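PDB 3DSB: putative acetyltransferase from Clostridium difficile, which probably transfers an acyl group, perhaps acetyl, from a coenzyme A thioester, as GNAT-family enzymes do. Local coordinates for residues F102-N107 against T136-M142. Residues are numbered along the deposited sequence; the frame is centred on the assembly and turned at random.
Sequences FNYLFN and TYESLNM. With SO4 (sulfate ion), chain C.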
loop_
_atom_site.group_PDB
_atom_site.type_symbol
_atom_site.label_atom_id
_atom_site.label_comp_id
_atom_site.label_asym_id
_atom_site.label_seq_id
_atom_site.Cartn_x
_atom_site.Cartn_y
_atom_site.Cartn_z
ATOM N N PHE A 102 20.451 -9.271 6.610
ATOM C CA PHE A 102 19.081 -8.786 6.793
ATOM C C PHE A 102 19.145 -7.289 7.174
ATOM O O PHE A 102 18.468 -6.443 6.549
ATOM C CB PHE A 102 18.370 -9.621 7.866
ATOM C CG PHE A 102 16.944 -9.224 8.101
ATOM C CD1 PHE A 102 15.919 -9.996 7.612
ATOM C CD2 PHE A 102 16.648 -8.085 8.820
ATOM C CE1 PHE A 102 14.571 -9.616 7.840
ATOM C CE2 PHE A 102 15.318 -7.694 9.028
ATOM C CZ PHE A 102 14.292 -8.464 8.561
ATOM N N ASN A 103 19.984 -6.958 8.156
ATOM C CA ASN A 103 20.080 -5.572 8.566
ATOM C C ASN A 103 20.746 -4.658 7.521
ATOM O O ASN A 103 20.354 -3.480 7.430
ATOM C CB ASN A 103 20.791 -5.423 9.916
ATOM C CG ASN A 103 19.981 -5.922 11.055
ATOM O OD1 ASN A 103 18.786 -6.197 10.919
ATOM N ND2 ASN A 103 20.601 -5.990 12.224
ATOM N N TYR A 104 21.737 -5.148 6.751
ATOM C CA TYR A 104 22.299 -4.329 5.668
ATOM C C TYR A 104 21.183 -3.917 4.701
ATOM O O TYR A 104 21.125 -2.751 4.242
ATOM C CB TYR A 104 23.386 -5.065 4.872
ATOM C CG TYR A 104 24.734 -5.188 5.530
ATOM C CD1 TYR A 104 25.391 -4.072 6.026
ATOM C CD2 TYR A 104 25.335 -6.437 5.646
ATOM C CE1 TYR A 104 26.651 -4.208 6.644
ATOM C CE2 TYR A 104 26.587 -6.592 6.251
ATOM C CZ TYR A 104 27.222 -5.476 6.754
ATOM O OH TYR A 104 28.464 -5.644 7.369
ATOM N N LEU A 105 20.320 -4.871 4.354
ATOM C CA LEU A 105 19.221 -4.560 3.415
ATOM C C LEU A 105 18.233 -3.604 4.039
ATOM O O LEU A 105 17.824 -2.629 3.425
ATOM C CB LEU A 105 18.511 -5.851 2.983
ATOM C CG LEU A 105 19.330 -6.735 2.040
ATOM C CD1 LEU A 105 18.595 -8.028 1.841
ATOM C CD2 LEU A 105 19.572 -6.007 0.722
ATOM N N PHE A 106 17.835 -3.884 5.274
ATOM C CA PHE A 106 16.825 -3.044 5.914
ATOM C C PHE A 106 17.341 -1.609 6.083
ATOM O O PHE A 106 16.620 -0.625 5.847
ATOM C CB PHE A 106 16.481 -3.674 7.258
ATOM C CG PHE A 106 15.040 -3.707 7.526
ATOM C CD1 PHE A 106 14.263 -4.815 7.181
ATOM C CD2 PHE A 106 14.444 -2.622 8.136
ATOM C CE1 PHE A 106 12.849 -4.821 7.417
ATOM C CE2 PHE A 106 13.084 -2.613 8.391
ATOM C CZ PHE A 106 12.284 -3.714 8.028
ATOM N N ASN A 107 18.601 -1.488 6.499
ATOM C CA ASN A 107 19.191 -0.164 6.680
ATOM C C ASN A 107 19.420 0.554 5.360
ATOM O O ASN A 107 19.355 1.794 5.289
ATOM C CB ASN A 107 20.447 -0.263 7.549
ATOM C CG ASN A 107 20.106 -0.444 9.016
ATOM O OD1 ASN A 107 19.137 0.134 9.494
ATOM N ND2 ASN A 107 20.870 -1.277 9.722
ATOM N N THR A 136 12.554 -7.859 16.418
ATOM C CA THR A 136 13.347 -7.633 15.217
ATOM C C THR A 136 13.164 -6.209 14.696
ATOM O O THR A 136 14.142 -5.522 14.421
ATOM C CB THR A 136 12.980 -8.645 14.132
ATOM O OG1 THR A 136 13.411 -9.950 14.550
ATOM C CG2 THR A 136 13.632 -8.292 12.793
ATOM N N TYR A 137 11.914 -5.771 14.554
ATOM C CA TYR A 137 11.705 -4.414 14.033
ATOM C C TYR A 137 12.077 -3.331 15.023
ATOM O O TYR A 137 12.623 -2.277 14.647
ATOM C CB TYR A 137 10.274 -4.221 13.529
ATOM C CG TYR A 137 9.958 -5.175 12.423
ATOM C CD1 TYR A 137 10.877 -5.416 11.390
ATOM C CD2 TYR A 137 8.738 -5.863 12.414
ATOM C CE1 TYR A 137 10.585 -6.323 10.379
ATOM C CE2 TYR A 137 8.431 -6.752 11.411
ATOM C CZ TYR A 137 9.339 -6.974 10.383
ATOM O OH TYR A 137 9.032 -7.872 9.396
ATOM N N GLU A 138 11.792 -3.564 16.304
ATOM C CA GLU A 138 12.195 -2.589 17.324
ATOM C C GLU A 138 13.691 -2.318 17.320
ATOM O O GLU A 138 14.132 -1.195 17.498
ATOM C CB GLU A 138 11.788 -3.059 18.707
ATOM C CG GLU A 138 10.699 -2.222 19.285
ATOM C CD GLU A 138 9.313 -2.738 18.994
ATOM O OE1 GLU A 138 8.585 -2.921 20.020
ATOM O OE2 GLU A 138 8.962 -2.938 17.782
ATOM N N SER A 139 14.478 -3.353 17.085
ATOM C CA SER A 139 15.933 -3.175 17.027
ATOM C C SER A 139 16.360 -2.327 15.821
ATOM O O SER A 139 17.498 -1.818 15.767
ATOM C CB SER A 139 16.649 -4.527 17.035
ATOM O OG SER A 139 16.628 -5.065 18.347
ATOM N N LEU A 140 15.459 -2.208 14.842
ATOM C CA LEU A 140 15.698 -1.378 13.672
ATOM C C LEU A 140 14.960 -0.021 13.753
ATOM O O LEU A 140 14.816 0.678 12.744
ATOM C CB LEU A 140 15.290 -2.148 12.408
ATOM C CG LEU A 140 16.256 -3.301 12.059
ATOM C CD1 LEU A 140 15.499 -4.330 11.240
ATOM C CD2 LEU A 140 17.449 -2.752 11.311
ATOM N N ASN A 141 14.490 0.330 14.946
ATOM C CA ASN A 141 13.784 1.588 15.175
ATOM C C ASN A 141 12.435 1.654 14.453
ATOM O O ASN A 141 11.976 2.726 14.040
ATOM C CB ASN A 141 14.650 2.828 14.861
ATOM C CG ASN A 141 15.858 2.935 15.781
ATOM O OD1 ASN A 141 15.836 2.452 16.904
ATOM N ND2 ASN A 141 16.917 3.552 15.299
HETATM N N MSE A 142 11.822 0.491 14.286
HETATM C CA MSE A 142 10.507 0.397 13.691
HETATM C C MSE A 142 9.524 -0.108 14.757
HETATM O O MSE A 142 9.780 -1.132 15.428
HETATM C CB MSE A 142 10.585 -0.538 12.481
HETATM C CG MSE A 142 9.443 -0.395 11.558
HETATM SE SE MSE A 142 9.644 -1.596 10.039
HETATM C CE MSE A 142 8.753 -0.477 8.727
HETATM S S SO4 C . 20.351 -12.599 8.861
HETATM O O1 SO4 C . 20.944 -11.937 7.710
HETATM O O2 SO4 C . 18.895 -12.733 8.572
HETATM O O3 SO4 C . 20.867 -13.935 9.119
HETATM O O4 SO4 C . 20.432 -11.714 10.018
#
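In this GNAT fold, Leu140, in the Schellman turn that ends helix 133-138, packs against Phe102 and Phe106 of helix 101-115, the helix that follows the family's pyrophosphate-binding loop. Leu140 buries more area than any other residue here. Leu140 CD1 lies over one face of the Phe106 ring as a CH-pi contact, 4.0 Å from the centroid and displaced toward Phe106 CD2; Leu140 CD1 also meets the edge of the Phe102 ring, 4.0 Å from Phe102 CE2, which reaches it with CG anti to the backbone N (chi1 -178°). Leu140 CD2 faces two amide oxygens, Asn103 OD1 at 3.7 Å and Asn107 OD1 at 3.8 Å, and Asn103 OD1 also lies near Leu140 CD1. Farther out on the Phe106 ring, Phe106 CZ touches Tyr137 CE1 at 3.9 Å, the two planes inclined by 32°. In one of two modelled conformers, selenomethionine Met142 brings SE to the Phe106 edge, a Met-aromatic contact with CZ and CE2. Phe106 also packs on Ile87 and Val90 of the sheet, whereas the Tyr137 ring meets Tyr150 of the second subunit. Met142 N to Tyr137 O and Asn141 N to Glu138 O close the Schellman motif, with Asn141, at positive phi, as C-prime residue; Leu140 N is a second donor to Tyr137 O, from the opposite face of its carbonyl plane. Lys110 NZ ties Leu140 O back to helix 101-115. At that helix's start a sulfate, probably from the crystallisation liquor, also bonded to Arg98 N, occupies a site consistent with a coenzyme A phosphate: Phe102 N donates to sulfate O1 at 2.9 Å.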